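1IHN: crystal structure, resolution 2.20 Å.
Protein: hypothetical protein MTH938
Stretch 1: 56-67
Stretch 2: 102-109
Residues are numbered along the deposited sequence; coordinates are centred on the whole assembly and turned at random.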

# COMPACT_ATOMS: atom_id res chain seq x y z
N GLU A 56 -2.95 10.92 -4.32
CA GLU A 56 -4.08 11.02 -3.40
C GLU A 56 -3.63 10.93 -1.94
O GLU A 56 -4.31 11.42 -1.05
CB GLU A 56 -5.12 9.93 -3.69
CG GLU A 56 -4.72 8.50 -3.33
CD GLU A 56 -5.90 7.52 -3.46
OE1 GLU A 56 -6.95 7.78 -2.84
OE2 GLU A 56 -5.78 6.50 -4.17
N LEU A 57 -2.47 10.32 -1.70
CA LEU A 57 -1.97 10.19 -0.34
C LEU A 57 -1.18 11.42 0.12
O LEU A 57 -1.24 11.80 1.28
CB LEU A 57 -1.09 8.94 -0.21
CG LEU A 57 -1.82 7.61 -0.39
CD1 LEU A 57 -0.83 6.45 -0.21
CD2 LEU A 57 -2.96 7.51 0.63
N LEU A 58 -0.46 12.04 -0.81
CA LEU A 58 0.34 13.22 -0.51
C LEU A 58 -0.48 14.35 0.09
O LEU A 58 0.04 15.20 0.81
CB LEU A 58 1.05 13.71 -1.78
CG LEU A 58 1.96 12.69 -2.47
CD1 LEU A 58 2.50 13.27 -3.76
CD2 LEU A 58 3.09 12.29 -1.53
N GLU A 59 -1.78 14.35 -0.21
CA GLU A 59 -2.69 15.38 0.29
C GLU A 59 -2.95 15.21 1.79
O GLU A 59 -3.18 16.19 2.51
CB GLU A 59 -4.01 15.29 -0.47
CG GLU A 59 -3.84 15.19 -1.98
CD GLU A 59 -5.12 14.81 -2.69
OE1 GLU A 59 -5.67 13.72 -2.39
OE2 GLU A 59 -5.58 15.58 -3.56
N GLU A 60 -2.91 13.97 2.26
CA GLU A 60 -3.14 13.67 3.66
C GLU A 60 -1.91 13.99 4.50
O GLU A 60 -1.93 13.82 5.72
CB GLU A 60 -3.50 12.19 3.81
CG GLU A 60 -4.90 11.85 3.32
CD GLU A 60 -5.08 10.38 3.00
OE1 GLU A 60 -4.64 9.53 3.80
OE2 GLU A 60 -5.66 10.09 1.93
N LYS A 61 -0.86 14.45 3.84
CA LYS A 61 0.39 14.81 4.50
C LYS A 61 0.88 13.77 5.51
O LYS A 61 0.96 14.04 6.71
CB LYS A 61 0.26 16.17 5.18
CG LYS A 61 0.50 17.34 4.23
CD LYS A 61 0.12 18.67 4.86
CE LYS A 61 -1.39 18.77 5.06
NZ LYS A 61 -1.80 20.09 5.61
N PRO A 62 1.20 12.56 5.03
CA PRO A 62 1.69 11.49 5.90
C PRO A 62 3.18 11.67 6.19
O PRO A 62 3.89 12.33 5.44
CB PRO A 62 1.40 10.23 5.09
CG PRO A 62 1.65 10.70 3.69
CD PRO A 62 0.97 12.06 3.66
N GLU A 63 3.64 11.08 7.29
CA GLU A 63 5.04 11.17 7.67
C GLU A 63 5.78 9.99 7.05
O GLU A 63 7.01 9.92 7.06
CB GLU A 63 5.18 11.09 9.19
CG GLU A 63 4.43 12.17 9.95
CD GLU A 63 4.35 11.88 11.43
OE1 GLU A 63 3.80 10.82 11.80
OE2 GLU A 63 4.83 12.71 12.23
N SER A 64 5.01 9.06 6.50
CA SER A 64 5.58 7.87 5.88
C SER A 64 4.59 7.15 5.00
O SER A 64 3.43 6.94 5.37
CB SER A 64 6.08 6.91 6.97
OG SER A 64 6.45 5.65 6.43
N ILE A 65 5.06 6.76 3.82
CA ILE A 65 4.24 6.02 2.88
C ILE A 65 4.88 4.67 2.66
O ILE A 65 6.04 4.57 2.26
CB ILE A 65 4.13 6.74 1.52
CG1 ILE A 65 3.31 8.03 1.66
CG2 ILE A 65 3.50 5.81 0.50
CD1 ILE A 65 3.11 8.79 0.36
N ILE A 66 4.12 3.61 2.94
CA ILE A 66 4.61 2.27 2.77
C ILE A 66 3.92 1.64 1.57
O ILE A 66 2.70 1.71 1.44
CB ILE A 66 4.33 1.40 4.01
CG1 ILE A 66 5.00 2.04 5.24
CG2 ILE A 66 4.84 -0.02 3.79
CD1 ILE A 66 4.78 1.28 6.53
N ILE A 67 4.71 1.02 0.71
CA ILE A 67 4.18 0.36 -0.47
C ILE A 67 4.46 -1.13 -0.38
O ILE A 67 5.62 -1.55 -0.31
CB ILE A 67 4.81 0.92 -1.75
CG1 ILE A 67 4.44 2.40 -1.90
CG2 ILE A 67 4.33 0.12 -2.97
CD1 ILE A 67 5.05 3.07 -3.10
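Stretch 2 (102-109) GRRVAAII

Residues 102-109 lie alongside residues 56-67 as a parallel partner: strand 105-109 runs in the same direction as strand 64-67, at a crossing angle of -18° and a closest axial approach of 4.7 Å. Along stretch 1, the first contact comes from Leu57, whose side chain points toward stretch 2. With rotamers m and t, it packs CD2 against Ala106 CB at 4.0 Å and CD1 against Ile108 CG1 at 3.7 Å.

A type I turn from Leu58 to Lys61 follows, and Lys61 has positive phi. The carbonyls at the end of this turn receive the guanidinium of Arg104 near its plane: NH2 of Arg104 donates to Glu60 O at 2.7 Å and NE of Arg104 to Lys61 O at 3.1 Å. Pro62 sets its CB 4.2 Å from Ala106 CB, on the side of the sheet where Leu57 packs.

Glu63 ties both main chain and side chain to the residues preceding strand 105-109. Its N donates to Arg104 O at 2.8 Å, while its OE1 accepts from Arg104 N at 2.6 Å; its OE2 forms a salt bridge with Arg103 NH1 at 3.1 Å, in which the hydrogen bond is weak.

From Ser64 the chain is extended, and the parallel ladder pairs Ser64 with Val105, Ile65 with Ala106, Ile66 with Ala107 and Ile67 with Ile108. Ser64 O accepts from Ala106 N at 3.2 Å, Ile66 N donates to Ala106 O at 3.0 Å, and Ile66 O accepts from Ile108 N at 3.0 Å. Ile65 and Ile67 instead bring their CA atoms each within 3.4 Å of a carbonyl, Ala106 O and Ile108 O respectively. Their side chains share a face with Ala106 and Ile108. On the other face, Ile66 CD1 meets Val105 CG1 at 4.0 Å, and Ile66 CB lies 4.2 Å from Ala107 CB.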

# COMPACT_ATOMS: atom_id res chain seq x y z
N GLY A 102 2.25 5.77 16.60
CA GLY A 102 1.49 7.00 16.45
C GLY A 102 1.78 7.83 15.20
O GLY A 102 1.24 8.93 15.05
N ARG A 103 2.63 7.32 14.31
CA ARG A 103 2.98 8.04 13.08
C ARG A 103 1.84 8.14 12.07
O ARG A 103 1.04 7.21 11.94
CB ARG A 103 4.18 7.39 12.40
CG ARG A 103 5.48 7.40 13.20
CD ARG A 103 5.76 8.78 13.77
NE ARG A 103 5.13 8.96 15.08
CZ ARG A 103 4.86 10.15 15.62
NH1 ARG A 103 5.15 11.26 14.96
NH2 ARG A 103 4.30 10.22 16.82
N ARG A 104 1.77 9.27 11.36
CA ARG A 104 0.76 9.45 10.32
C ARG A 104 1.25 8.60 9.17
O ARG A 104 2.08 9.04 8.37
CB ARG A 104 0.68 10.91 9.86
CG ARG A 104 0.02 11.87 10.84
CD ARG A 104 0.07 13.31 10.34
NE ARG A 104 -0.82 13.57 9.20
CZ ARG A 104 -2.15 13.61 9.28
NH1 ARG A 104 -2.76 13.41 10.44
NH2 ARG A 104 -2.87 13.88 8.20
N VAL A 105 0.76 7.36 9.09
CA VAL A 105 1.19 6.44 8.05
C VAL A 105 0.07 6.11 7.07
O VAL A 105 -1.10 6.03 7.43
CB VAL A 105 1.70 5.12 8.65
CG1 VAL A 105 2.42 4.30 7.58
CG2 VAL A 105 2.62 5.40 9.82
N ALA A 106 0.45 5.92 5.81
CA ALA A 106 -0.48 5.57 4.75
C ALA A 106 0.21 4.47 3.95
O ALA A 106 1.43 4.35 3.96
CB ALA A 106 -0.75 6.78 3.87
N ALA A 107 -0.58 3.67 3.24
CA ALA A 107 0.01 2.59 2.46
C ALA A 107 -0.80 2.19 1.24
O ALA A 107 -2.00 2.47 1.15
CB ALA A 107 0.23 1.37 3.35
N ILE A 108 -0.11 1.57 0.30
CA ILE A 108 -0.73 1.05 -0.91
C ILE A 108 -0.21 -0.38 -0.90
O ILE A 108 1.00 -0.61 -0.95
CB ILE A 108 -0.24 1.77 -2.19
CG1 ILE A 108 -0.63 3.25 -2.13
CG2 ILE A 108 -0.85 1.09 -3.41
CD1 ILE A 108 -0.31 4.04 -3.40
N ILE A 109 -1.13 -1.33 -0.81
CA ILE A 109 -0.79 -2.74 -0.74
C ILE A 109 -1.20 -3.54 -1.97
O ILE A 109 -2.33 -3.44 -2.44
CB ILE A 109 -1.46 -3.40 0.48
CG1 ILE A 109 -1.08 -2.65 1.77
CG2 ILE A 109 -1.10 -4.88 0.54
CD1 ILE A 109 0.37 -2.77 2.17